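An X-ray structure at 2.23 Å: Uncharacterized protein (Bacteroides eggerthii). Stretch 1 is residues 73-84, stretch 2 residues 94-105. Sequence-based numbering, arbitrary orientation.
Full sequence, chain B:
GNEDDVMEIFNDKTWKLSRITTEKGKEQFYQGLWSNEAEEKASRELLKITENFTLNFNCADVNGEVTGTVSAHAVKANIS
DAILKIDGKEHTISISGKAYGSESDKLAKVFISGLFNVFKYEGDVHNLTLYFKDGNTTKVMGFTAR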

# COMPACT_ATOMS: atom_id res chain seq x y z
N HIS B 73 12.40 1.85 13.70
CA HIS B 73 13.30 2.72 14.44
C HIS B 73 13.48 2.12 15.82
O HIS B 73 12.48 1.87 16.49
N ALA B 74 14.73 1.85 16.21
CA ALA B 74 15.04 1.34 17.53
C ALA B 74 15.33 2.55 18.44
O ALA B 74 14.37 3.11 18.96
N VAL B 75 16.59 2.98 18.60
CA VAL B 75 16.93 4.16 19.41
C VAL B 75 17.79 5.07 18.53
O VAL B 75 17.30 6.10 18.07
N LYS B 76 19.04 4.67 18.26
CA LYS B 76 19.95 5.42 17.39
C LYS B 76 19.98 4.84 15.96
O LYS B 76 20.45 5.53 15.06
N ALA B 77 19.48 3.60 15.74
CA ALA B 77 19.52 2.98 14.42
C ALA B 77 18.14 2.90 13.77
O ALA B 77 17.12 2.81 14.46
N ASN B 78 18.13 2.91 12.43
CA ASN B 78 16.92 2.84 11.61
C ASN B 78 17.01 1.75 10.56
O ASN B 78 18.09 1.50 10.02
N ILE B 79 15.86 1.18 10.22
CA ILE B 79 15.67 0.28 9.09
C ILE B 79 14.78 1.08 8.15
O ILE B 79 13.71 1.51 8.58
N SER B 80 15.23 1.37 6.93
CA SER B 80 14.48 2.20 5.98
C SER B 80 14.17 1.45 4.70
O SER B 80 15.09 1.09 3.95
N ASP B 81 12.87 1.23 4.43
CA ASP B 81 12.35 0.55 3.25
C ASP B 81 13.06 -0.79 3.00
O ASP B 81 13.50 -1.06 1.88
N ALA B 82 13.15 -1.64 4.05
CA ALA B 82 13.73 -2.98 3.90
C ALA B 82 12.84 -3.81 2.95
O ALA B 82 11.61 -3.62 2.93
N ILE B 83 13.45 -4.71 2.16
CA ILE B 83 12.71 -5.55 1.22
C ILE B 83 11.86 -6.53 2.03
O ILE B 83 12.38 -7.24 2.88
N LEU B 84 10.54 -6.55 1.76
CA LEU B 84 9.59 -7.37 2.48
C LEU B 84 8.98 -8.47 1.60
O LEU B 84 8.57 -8.21 0.48
N SER B 94 9.49 -12.27 5.70
CA SER B 94 10.95 -12.15 5.61
C SER B 94 11.29 -10.66 5.39
O SER B 94 10.65 -9.99 4.58
N ILE B 95 12.25 -10.13 6.16
CA ILE B 95 12.72 -8.74 6.09
C ILE B 95 14.19 -8.80 5.73
O ILE B 95 14.96 -9.42 6.45
N SER B 96 14.59 -8.16 4.62
CA SER B 96 15.98 -8.17 4.15
C SER B 96 16.53 -6.76 4.00
O SER B 96 15.83 -5.87 3.53
N GLY B 97 17.81 -6.60 4.34
CA GLY B 97 18.52 -5.33 4.25
C GLY B 97 19.49 -5.15 5.39
O GLY B 97 19.91 -6.13 6.03
N LYS B 98 19.86 -3.90 5.67
CA LYS B 98 20.79 -3.57 6.76
C LYS B 98 20.34 -2.29 7.44
O LYS B 98 19.77 -1.41 6.80
N ALA B 99 20.59 -2.21 8.75
CA ALA B 99 20.22 -1.04 9.53
C ALA B 99 21.22 0.10 9.30
O ALA B 99 22.39 -0.14 9.02
N TYR B 100 20.74 1.34 9.41
CA TYR B 100 21.58 2.53 9.31
C TYR B 100 21.84 3.00 10.73
O TYR B 100 20.89 3.23 11.47
N GLY B 101 23.10 3.11 11.12
CA GLY B 101 23.48 3.52 12.46
C GLY B 101 23.75 2.33 13.35
O GLY B 101 23.33 1.21 13.05
N SER B 102 24.48 2.57 14.43
CA SER B 102 24.89 1.54 15.39
C SER B 102 24.14 1.71 16.71
O SER B 102 23.80 2.83 17.08
N GLU B 103 23.91 0.60 17.43
CA GLU B 103 23.25 0.64 18.74
C GLU B 103 24.20 0.25 19.86
O GLU B 103 25.04 -0.63 19.68
N SER B 104 24.07 0.92 21.02
CA SER B 104 24.80 0.57 22.24
C SER B 104 23.86 -0.16 23.23
O SER B 104 24.31 -1.02 23.98
N ASP B 105 22.56 0.19 23.23
CA ASP B 105 21.57 -0.41 24.12
C ASP B 105 21.29 -1.87 23.72
O ASP B 105 21.05 -2.14 22.55

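Packing of the side chains between residues 73-84 and 94-105, which bury 765 Å² between them. The apolar centre is small and lies along the antiparallel strands 82-84 and 94-96. Ala82 points toward the other stretch, its CB 3.7 Å from Ile95 CG2. Ile95 (chi1 m, chi2 t) shares a sheet face with its bridge partner Leu84 (chi1 t, chi2 p), whose CD1 reaches to 4.3 Å from Ile95 CG1. Farther along, Ile79 (m, t) points sideways, and Ile79 CG1 lies 4.2 Å from Ala99 CB. Gly97, between these patches, has backbone angles that by themselves call for glycine.

On the other face of the sheet, Ile83 (m, t) lies beside Ser96 (m), CB to CB 4.4 Å, while their backbones exchange two hydrogen bonds, Ile83 N to Ser96 O and Ser96 N to Ile83 O, both 3.0 Å. At this edge water 3 donates to Ile83 O (3.0 Å) and also binds Ser96 OG (2.7 Å) and Ser94 OG (3.0 Å), tying the two serines to the neighbouring strand. Water 2 links the stretches by accepting from Ser80 N (2.9 Å) and donating to Lys98 O (2.7 Å).

The polar end is organised by Glu103 (chi1 m, chi2 m). Its CB points sideways, but its carboxylate reaches the loop 75-77, where successive amides converge on it: Glu103 OE2 accepts from Val75 N (3.0 Å) and Ala77 N (2.8 Å), and Lys76 N adds weak bonds to Glu103 OE2 (3.1 Å) and Glu103 OE1 (3.2 Å). Ala74 CB and Ala77 CB lie close to Glu103 OE2, at 3.1 and 3.3 Å. At the exposed edge, Lys76 (m, t, m, t) runs past Ser102, its CE 3.6 Å from Ser102 O; its NZ donates to water 1 (2.7 Å), which in turn donates a weak bond to Ser102 O (3.3 Å).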

# COMPACT_ATOMS: atom_id res chain seq x y z
CB HIS B 73 12.75 4.15 14.51
CG HIS B 73 13.59 5.05 15.37
ND1 HIS B 73 13.07 5.67 16.48
CD2 HIS B 73 14.91 5.33 15.29
CE1 HIS B 73 14.06 6.36 17.01
NE2 HIS B 73 15.20 6.17 16.34
CB ALA B 74 16.22 0.38 17.47
CB VAL B 75 17.61 3.77 20.75
CG1 VAL B 75 18.01 5.02 21.55
CG2 VAL B 75 16.70 2.88 21.59
CB LYS B 76 21.38 5.41 17.98
CG LYS B 76 21.44 5.97 19.39
CD LYS B 76 22.86 6.27 19.85
CE LYS B 76 23.72 5.04 19.96
NZ LYS B 76 24.98 5.30 20.71
CB ALA B 77 20.12 1.58 14.51
CB ASN B 78 16.70 4.17 10.87
CG ASN B 78 16.20 5.28 11.75
OD1 ASN B 78 15.01 5.34 12.07
ND2 ASN B 78 17.08 6.19 12.16
CB ILE B 79 15.09 -1.09 9.51
CG1 ILE B 79 16.06 -1.81 10.47
CG2 ILE B 79 14.76 -1.95 8.27
CD1 ILE B 79 15.51 -3.09 11.06
CB SER B 80 15.25 3.47 5.65
OG SER B 80 15.46 4.23 6.83
CB ASP B 81 12.45 1.47 2.00
CG ASP B 81 11.56 2.71 2.05
OD1 ASP B 81 10.39 2.59 2.51
OD2 ASP B 81 11.99 3.77 1.55
CB ALA B 82 13.88 -3.66 5.25
CB ILE B 83 13.65 -6.29 0.23
CG1 ILE B 83 14.43 -5.28 -0.65
CG2 ILE B 83 12.84 -7.26 -0.66
CD1 ILE B 83 15.76 -5.82 -1.18
CB LEU B 84 8.46 -6.48 3.02
CG LEU B 84 7.26 -7.18 3.70
CD1 LEU B 84 7.68 -7.83 5.01
CD2 LEU B 84 6.12 -6.22 3.90
CB SER B 94 11.48 -13.07 4.51
OG SER B 94 12.39 -12.44 3.62
CB ILE B 95 12.47 -7.99 7.43
CG1 ILE B 95 10.95 -7.93 7.76
CG2 ILE B 95 13.09 -6.56 7.39
CD1 ILE B 95 10.59 -7.50 9.22
CB SER B 96 16.07 -8.89 2.81
OG SER B 96 15.55 -10.21 2.90
CB LYS B 98 22.24 -3.46 6.26
CG LYS B 98 22.43 -2.63 5.00
CD LYS B 98 23.90 -2.48 4.64
CE LYS B 98 24.08 -1.82 3.30
NZ LYS B 98 25.51 -1.62 2.97
CB ALA B 99 20.17 -1.39 11.01
CB TYR B 100 20.90 3.62 8.47
CG TYR B 100 21.74 4.87 8.37
CD1 TYR B 100 22.84 4.93 7.52
CD2 TYR B 100 21.44 6.00 9.12
CE1 TYR B 100 23.61 6.08 7.42
CE2 TYR B 100 22.20 7.16 9.02
CZ TYR B 100 23.30 7.19 8.19
OH TYR B 100 24.05 8.34 8.10
CB SER B 102 26.40 1.65 15.62
OG SER B 102 26.93 0.49 16.24
CB GLU B 103 22.06 -0.32 18.76
CG GLU B 103 20.91 0.08 17.86
CD GLU B 103 20.12 1.31 18.27
OE1 GLU B 103 20.51 2.00 19.24
OE2 GLU B 103 19.10 1.59 17.61
CB SER B 104 25.41 1.81 22.90
OG SER B 104 24.44 2.71 23.42
CB ASP B 105 20.27 0.41 24.08
CG ASP B 105 19.32 0.06 25.19
OD1 ASP B 105 19.50 0.57 26.31
OD2 ASP B 105 18.38 -0.72 24.94
O HOH W 1 26.40 3.78 18.96
O HOH W 2 17.73 0.15 6.07
O HOH W 3 12.98 -10.01 2.05